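Local coordinates for 2-dehydro-3-deoxy-d-gluconate/2-dehydro-3-deoxy-phosphogluconate aldolase (Picrophilus torridus, PDB 4UXD), which is an aldolase of the dihydrodipicolinate synthetase family, built as a TIM barrel and found in an assembly of four chains, at residues A[140-145]-A[171-177]; A[79-84]-A[108-113]; A[191-195]-A[215-220]. All coordinates share one frame; numbering follows the deposited sequence.

Interaction 1: residues A[140-145]-A[171-177]; sequences YKEILS and LKSEFSS
Leu144 crosses the ring of Phe175 at a slant, its CB over the centre of one face, 3.8 Å from the ring centroid and 11° off the normal, a CH-pi contact. The CD1 branch reaches one side of the ring, 3.4 Å from Phe175 CD2, while the other methyl turns toward the hydroxyl of Ser177. On the opposite face of the ring lies Glu174 CG, offset toward the rim, so the phenyl group is sandwiched between a residue of each segment. Helix 133-144 and helix 165-174 are successive outer helices of the (beta/alpha)8 barrel, joined through strand 150-155, and Phe175 is where the second leaves helical geometry. Deeper toward that strand, Leu171 crosses Tyr140 at about a right angle, its CD2 methyl 3.6 Å from Tyr140 CB; the phenol runs on inward, to a hydrogen bond with Leu123 O. At the outer border, Lys141, its chain bent at chi2 and chi4, passes its CE 3.6 Å from Glu174 OE2, but NZ stays 4.5 Å from that oxygen, beyond a salt bridge. Ser145 OG lies obliquely by the Phe175 ring and bonds back to Lys141 O at 3.1 Å; this carbonyl also accepts Ser145 N from its other face.

Interaction 2: residues A[79-84]-A[108-113]; sequences RKDFLK and ELMKFS
The helical segments 79-84 and 108-113 run nearly parallel, their axes 10.6 Å apart at closest approach and inclined by 25°, the CA atoms of Lys80 and Leu109, and of Leu83 and Ser113, being nearest. Phe112 reaches across this gap, its CG anti to the backbone N (chi1 171°). Lys80 CB lies over one face of the ring, 4.1 Å from the centroid and somewhat toward the rim, as a CH-pi contact. Leu83 CB and Lys84 CB meet the ring at its edge, near its plane, and the same end of the ring abuts a backbone carbonyl, with Phe112 CE1 3.2 Å from Lys80 O. The two are successive outer helices of the (beta/alpha)8 barrel, linked in the chain by strand 95-97, whose Ala96 is touched by both Leu83 and Ser113. Leu109 divides its two methyls: CD2 lies beside the aliphatic part of Lys80, 4.1 Å from CG, whereas CD1 sits over one face of the Arg79 guanidinium, 3.4 Å from NH1. That guanidinium is held by hydrogen bonds of NH1 to Gly99 O and, more weakly, of NH2 to Gly97 O, bonds that help to set its rotation. Farther out, the extended chain of Lys80 crosses Glu108 at about a right angle and ends in a salt bridge from NZ to OE2, modelled so short that its exact length is doubtful.

Interaction 3: residues A[191-195]-A[215-220]; sequences FMEML and SLELGA
The Phe191 ring turns its rim to the segment 215-220: Ala220 CB lies at the edge, in the ring plane, 3.9 Å from Phe191 CZ. Ser215 OG comes to the same end obliquely, 3.7 Å from Phe191 CE2. This hydroxyl has its polar partners elsewhere, in hydrogen bonds with Gln206 NE2 and Leu211 O, and toward the ring it offers a plain van der Waals contact. The ring crosses the gap between the helices because chi1 of Phe191 (-171°) turns CG to the side opposite the main-chain nitrogen. One turn later Leu195 approaches with both branches, crossing the Leu218 side chain at about a right angle. Its CD1 touches Leu218 CB at 3.6 Å and lies close to the carbonyl oxygen of the same residue, while CD2 rests on the backbone beyond, 3.7 Å from Ala220 CA. This backbone belongs to a Schellman motif that ends the helix: Gly219 has a positive phi of 104°, Ala220 N bonds to Ser215 O at 2.7 Å, and Gly219 N bonds to Leu216 O. Met192 passes Leu218 obliquely, its chain bent at the last torsion, with CE 3.7 Å from Leu218 CD2; a bound glycerol, probably from the crystallisation liquor, lies beside the methionine. The third subunit of the assembly packs here, its Ile257 on Met192 and its Thr214 on Leu218. Inward, Phe191 and Leu195 both rest on Val204 of strand 203-206, which links helices 188-195 and 212-217 in the barrel, and on the flank away from helix 212-217 Met194 packs against Pro165 and Val168 of helix 165-174.

How the interactions relate
All three contacts join consecutive outer helices of one barrel. Interactions 1 and 2, with centres 20 Å apart, touch directly where Ile143 of helix 133-144 packs on Met110 of helix 103-115. Interaction 1 comes within about 7 Å of interaction 3 at the nearest atoms without touching. Interactions 2 and 3 lie on opposite sides of the chain's centre, their own centres 31 Å apart. Subunit contacts differ too: the second subunit touches Glu142 of segment 140-145, the third packs on interaction 3, and none touches 79-84 or 108-113. Glycerol lies about 3 Å from the Met192 side chain in interaction 3, at the outside of the barrel; probably from the crystallisation liquor, it marks no established site.

Interaction 1: residues A[140-145]-A[171-177]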
# COMPACT_ATOMS: atom_id res chain seq x y z
N TYR A 140 18.94 -5.44 16.93
CA TYR A 140 19.77 -4.34 17.42
C TYR A 140 20.35 -4.65 18.80
O TYR A 140 21.47 -4.26 19.13
CB TYR A 140 18.99 -3.03 17.49
CG TYR A 140 18.89 -2.29 16.17
CD1 TYR A 140 19.85 -1.36 15.80
CD2 TYR A 140 17.84 -2.53 15.31
CE1 TYR A 140 19.76 -0.69 14.60
CE2 TYR A 140 17.73 -1.87 14.11
CZ TYR A 140 18.69 -0.95 13.75
OH TYR A 140 18.56 -0.30 12.53
N LYS A 141 19.58 -5.36 19.61
CA LYS A 141 20.01 -5.75 20.95
C LYS A 141 21.29 -6.59 20.90
O LYS A 141 22.30 -6.25 21.53
CB LYS A 141 18.88 -6.52 21.64
CG LYS A 141 19.14 -6.91 23.08
CD LYS A 141 17.83 -6.88 23.87
CE LYS A 141 17.84 -7.67 25.18
NZ LYS A 141 18.92 -8.68 25.28
N GLU A 142 21.24 -7.67 20.14
CA GLU A 142 22.35 -8.60 20.05
C GLU A 142 23.59 -7.89 19.53
O GLU A 142 24.72 -8.17 19.95
CB GLU A 142 21.99 -9.76 19.13
CG GLU A 142 22.78 -11.03 19.37
CD GLU A 142 21.98 -12.08 20.14
OE1 GLU A 142 21.17 -11.68 21.01
OE2 GLU A 142 22.14 -13.28 19.85
N ILE A 143 23.37 -6.96 18.61
CA ILE A 143 24.46 -6.29 17.93
C ILE A 143 25.12 -5.26 18.86
O ILE A 143 26.35 -5.26 19.04
CB ILE A 143 23.96 -5.64 16.63
CG1 ILE A 143 23.63 -6.71 15.60
CG2 ILE A 143 24.98 -4.71 16.04
CD1 ILE A 143 22.75 -6.25 14.45
N LEU A 144 24.30 -4.39 19.43
CA LEU A 144 24.78 -3.35 20.33
C LEU A 144 25.47 -3.92 21.56
O LEU A 144 26.26 -3.23 22.21
CB LEU A 144 23.62 -2.45 20.77
CG LEU A 144 22.94 -1.64 19.67
CD1 LEU A 144 21.65 -1.02 20.20
CD2 LEU A 144 23.87 -0.58 19.15
N SER A 145 25.14 -5.17 21.90
CA SER A 145 25.74 -5.84 23.05
C SER A 145 27.15 -6.30 22.77
O SER A 145 27.85 -6.74 23.68
CB SER A 145 24.89 -7.03 23.48
OG SER A 145 23.79 -6.62 24.25
N LEU A 171 15.92 1.36 22.69
CA LEU A 171 17.33 1.05 22.46
C LEU A 171 18.22 2.17 22.98
O LEU A 171 19.36 1.93 23.43
CB LEU A 171 17.60 0.82 20.98
CG LEU A 171 17.01 -0.42 20.32
CD1 LEU A 171 16.96 -0.20 18.82
CD2 LEU A 171 17.85 -1.65 20.66
N LYS A 172 17.70 3.39 22.90
CA LYS A 172 18.44 4.56 23.32
C LYS A 172 18.86 4.39 24.78
O LYS A 172 20.05 4.46 25.12
CB LYS A 172 17.60 5.82 23.14
CG LYS A 172 18.38 7.12 23.38
CD LYS A 172 17.45 8.32 23.38
CE LYS A 172 18.06 9.49 24.11
NZ LYS A 172 17.18 10.69 24.03
N SER A 173 17.87 4.13 25.63
CA SER A 173 18.10 4.03 27.07
C SER A 173 18.92 2.81 27.46
O SER A 173 19.63 2.84 28.45
CB SER A 173 16.76 4.01 27.82
OG SER A 173 15.98 2.89 27.45
N GLU A 174 18.84 1.74 26.67
CA GLU A 174 19.51 0.48 27.00
C GLU A 174 20.97 0.41 26.51
O GLU A 174 21.73 -0.45 26.94
CB GLU A 174 18.71 -0.69 26.42
CG GLU A 174 19.13 -2.07 26.91
CD GLU A 174 18.24 -3.19 26.36
OE1 GLU A 174 17.19 -2.88 25.76
OE2 GLU A 174 18.60 -4.38 26.52
N PHE A 175 21.35 1.32 25.61
CA PHE A 175 22.72 1.35 25.10
C PHE A 175 23.14 2.77 24.82
O PHE A 175 22.62 3.42 23.91
CB PHE A 175 22.88 0.50 23.83
CG PHE A 175 22.38 -0.90 23.99
CD1 PHE A 175 23.17 -1.87 24.58
CD2 PHE A 175 21.11 -1.25 23.54
CE1 PHE A 175 22.70 -3.17 24.73
CE2 PHE A 175 20.63 -2.55 23.69
CZ PHE A 175 21.43 -3.51 24.29
N SER A 176 24.08 3.26 25.61
CA SER A 176 24.59 4.61 25.47
C SER A 176 25.32 4.77 24.13
O SER A 176 25.42 5.86 23.61
CB SER A 176 25.52 4.95 26.64
OG SER A 176 26.74 4.23 26.57
N SER A 177 25.80 3.66 23.58
CA SER A 177 26.50 3.66 22.30
C SER A 177 25.67 4.23 21.15
O SER A 177 26.23 4.67 20.14
CB SER A 177 26.93 2.24 21.95
OG SER A 177 25.82 1.36 22.05

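Interaction 2: residues A[79-84]-A[108-113]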
# COMPACT_ATOMS: atom_id res chain seq x y z
N ARG A 79 33.33 -4.25 0.53
CA ARG A 79 32.84 -3.22 1.43
C ARG A 79 33.90 -2.92 2.48
O ARG A 79 34.17 -1.76 2.77
CB ARG A 79 31.52 -3.65 2.09
CG ARG A 79 30.32 -3.57 1.13
CD ARG A 79 29.05 -4.11 1.77
NE ARG A 79 28.52 -3.18 2.75
CZ ARG A 79 27.68 -3.52 3.73
NH1 ARG A 79 27.30 -4.78 3.85
NH2 ARG A 79 27.23 -2.59 4.58
N LYS A 80 34.51 -3.96 3.03
CA LYS A 80 35.62 -3.75 3.95
C LYS A 80 36.69 -2.92 3.27
O LYS A 80 37.22 -1.96 3.84
CB LYS A 80 36.21 -5.07 4.41
CG LYS A 80 35.40 -5.83 5.42
CD LYS A 80 36.18 -7.08 5.83
CE LYS A 80 35.28 -8.16 6.39
NZ LYS A 80 36.00 -9.45 6.49
N ASP A 81 36.99 -3.27 2.02
CA ASP A 81 38.05 -2.61 1.29
C ASP A 81 37.72 -1.13 1.09
O ASP A 81 38.58 -0.28 1.29
CB ASP A 81 38.30 -3.30 -0.06
CG ASP A 81 39.02 -4.65 0.10
OD1 ASP A 81 39.66 -4.89 1.17
OD2 ASP A 81 38.95 -5.46 -0.84
N PHE A 82 36.47 -0.83 0.76
CA PHE A 82 36.07 0.57 0.50
C PHE A 82 36.12 1.43 1.77
O PHE A 82 36.58 2.57 1.74
CB PHE A 82 34.68 0.60 -0.11
CG PHE A 82 34.26 1.94 -0.61
CD1 PHE A 82 34.71 2.42 -1.83
CD2 PHE A 82 33.36 2.71 0.12
CE1 PHE A 82 34.29 3.65 -2.31
CE2 PHE A 82 32.93 3.94 -0.36
CZ PHE A 82 33.40 4.41 -1.57
N LEU A 83 35.65 0.89 2.89
CA LEU A 83 35.74 1.61 4.16
C LEU A 83 37.21 1.92 4.49
O LEU A 83 37.53 2.97 5.03
CB LEU A 83 35.10 0.80 5.29
CG LEU A 83 33.61 0.46 5.17
CD1 LEU A 83 33.12 -0.20 6.46
CD2 LEU A 83 32.76 1.68 4.85
N LYS A 84 38.10 0.99 4.16
CA LYS A 84 39.51 1.21 4.39
C LYS A 84 40.02 2.36 3.53
O LYS A 84 40.70 3.26 4.03
CB LYS A 84 40.30 -0.07 4.11
CG LYS A 84 41.52 -0.25 5.01
CD LYS A 84 42.26 -1.54 4.71
CE LYS A 84 43.02 -1.45 3.39
NZ LYS A 84 43.87 -2.65 3.12
N GLU A 108 31.12 -8.13 11.95
CA GLU A 108 32.38 -8.08 11.21
C GLU A 108 32.69 -6.66 10.74
O GLU A 108 33.77 -6.14 11.05
CB GLU A 108 32.31 -9.05 10.03
CG GLU A 108 33.64 -9.43 9.40
CD GLU A 108 33.55 -10.69 8.55
OE1 GLU A 108 32.67 -11.53 8.82
OE2 GLU A 108 34.34 -10.85 7.60
N LEU A 109 31.75 -6.04 10.02
CA LEU A 109 31.93 -4.69 9.47
C LEU A 109 32.12 -3.62 10.56
O LEU A 109 32.79 -2.61 10.33
CB LEU A 109 30.72 -4.29 8.61
CG LEU A 109 30.63 -4.86 7.20
CD1 LEU A 109 29.20 -4.69 6.64
CD2 LEU A 109 31.66 -4.25 6.25
N MET A 110 31.53 -3.83 11.73
CA MET A 110 31.67 -2.86 12.81
C MET A 110 33.01 -3.02 13.51
O MET A 110 33.72 -2.05 13.75
CB MET A 110 30.52 -2.99 13.81
CG MET A 110 29.24 -2.29 13.35
SD MET A 110 28.06 -1.92 14.68
CE MET A 110 27.74 -3.57 15.23
N LYS A 111 33.35 -4.27 13.81
CA LYS A 111 34.64 -4.62 14.39
C LYS A 111 35.78 -4.10 13.54
O LYS A 111 36.75 -3.55 14.04
CB LYS A 111 34.74 -6.14 14.54
CG LYS A 111 36.00 -6.63 15.23
CD LYS A 111 35.79 -8.00 15.86
CE LYS A 111 35.61 -9.08 14.80
NZ LYS A 111 35.24 -10.39 15.40
N PHE A 112 35.63 -4.26 12.23
CA PHE A 112 36.63 -3.83 11.28
C PHE A 112 36.76 -2.32 11.21
O PHE A 112 37.85 -1.79 11.09
CB PHE A 112 36.28 -4.40 9.90
CG PHE A 112 37.12 -3.85 8.78
CD1 PHE A 112 36.72 -2.72 8.09
CD2 PHE A 112 38.28 -4.49 8.39
CE1 PHE A 112 37.48 -2.23 7.03
CE2 PHE A 112 39.04 -4.00 7.34
CZ PHE A 112 38.63 -2.86 6.66
N SER A 113 35.63 -1.61 11.30
CA SER A 113 35.66 -0.16 11.19
C SER A 113 36.04 0.50 12.53
O SER A 113 36.58 1.61 12.55
CB SER A 113 34.31 0.37 10.68
OG SER A 113 33.21 -0.36 11.20

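Interaction 3: residues A[191-195]-A[215-220]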
# COMPACT_ATOMS: atom_id res chain seq x y z
N PHE A 191 8.96 12.06 11.55
CA PHE A 191 10.22 12.71 11.85
C PHE A 191 10.13 13.51 13.15
O PHE A 191 11.07 13.53 13.94
CB PHE A 191 10.63 13.64 10.70
CG PHE A 191 12.02 14.19 10.85
CD1 PHE A 191 13.13 13.38 10.63
CD2 PHE A 191 12.23 15.51 11.22
CE1 PHE A 191 14.40 13.89 10.77
CE2 PHE A 191 13.51 16.02 11.37
CZ PHE A 191 14.59 15.21 11.15
N MET A 192 9.00 14.16 13.38
CA MET A 192 8.83 14.91 14.62
C MET A 192 8.81 13.96 15.83
O MET A 192 9.34 14.29 16.89
CB MET A 192 7.57 15.76 14.56
CG MET A 192 7.57 16.82 13.46
SD MET A 192 5.99 17.67 13.28
CE MET A 192 6.29 19.12 14.31
N GLU A 193 8.20 12.77 15.68
CA GLU A 193 8.30 11.76 16.74
C GLU A 193 9.77 11.47 17.03
O GLU A 193 10.15 11.43 18.20
CB GLU A 193 7.58 10.46 16.39
CG GLU A 193 6.02 10.57 16.35
CD GLU A 193 5.33 9.27 15.86
OE1 GLU A 193 5.61 8.82 14.73
OE2 GLU A 193 4.51 8.71 16.59
N MET A 194 10.58 11.27 15.98
CA MET A 194 12.01 10.99 16.15
C MET A 194 12.71 12.18 16.84
O MET A 194 13.54 11.99 17.75
CB MET A 194 12.70 10.68 14.81
CG MET A 194 12.28 9.37 14.10
SD MET A 194 12.52 7.81 15.03
CE MET A 194 12.87 6.64 13.72
N LEU A 195 12.36 13.39 16.42
CA LEU A 195 12.90 14.61 17.03
C LEU A 195 12.59 14.70 18.52
O LEU A 195 13.33 15.33 19.27
CB LEU A 195 12.36 15.85 16.33
CG LEU A 195 12.95 16.19 14.96
CD1 LEU A 195 12.17 17.36 14.37
CD2 LEU A 195 14.45 16.52 15.06
N SER A 215 13.36 20.68 8.61
CA SER A 215 13.89 19.85 9.68
C SER A 215 14.73 20.67 10.66
O SER A 215 14.68 20.45 11.87
CB SER A 215 14.72 18.70 9.12
OG SER A 215 13.96 17.90 8.24
N LEU A 216 15.52 21.60 10.13
CA LEU A 216 16.28 22.48 11.01
C LEU A 216 15.30 23.33 11.83
O LEU A 216 15.48 23.51 13.03
CB LEU A 216 17.25 23.38 10.21
CG LEU A 216 18.38 22.73 9.40
CD1 LEU A 216 19.37 23.80 8.91
CD2 LEU A 216 19.10 21.63 10.17
N GLU A 217 14.26 23.84 11.18
CA GLU A 217 13.28 24.69 11.89
C GLU A 217 12.70 23.96 13.09
O GLU A 217 12.39 24.58 14.09
CB GLU A 217 12.15 25.11 10.97
CG GLU A 217 12.43 26.30 10.10
CD GLU A 217 11.19 26.69 9.30
OE1 GLU A 217 10.19 25.94 9.36
OE2 GLU A 217 11.21 27.75 8.64
N LEU A 218 12.58 22.64 12.97
CA LEU A 218 11.98 21.80 13.99
C LEU A 218 13.00 21.22 14.98
O LEU A 218 12.63 20.45 15.87
CB LEU A 218 11.22 20.65 13.32
CG LEU A 218 10.00 21.04 12.49
CD1 LEU A 218 9.46 19.86 11.71
CD2 LEU A 218 8.93 21.61 13.40
N GLY A 219 14.28 21.56 14.81
CA GLY A 219 15.31 21.13 15.73
C GLY A 219 16.22 19.99 15.26
O GLY A 219 16.94 19.42 16.09
N ALA A 220 16.22 19.66 13.97
CA ALA A 220 17.12 18.59 13.49
C ALA A 220 18.60 18.92 13.70
O ALA A 220 19.02 20.07 13.51
CB ALA A 220 16.87 18.30 12.02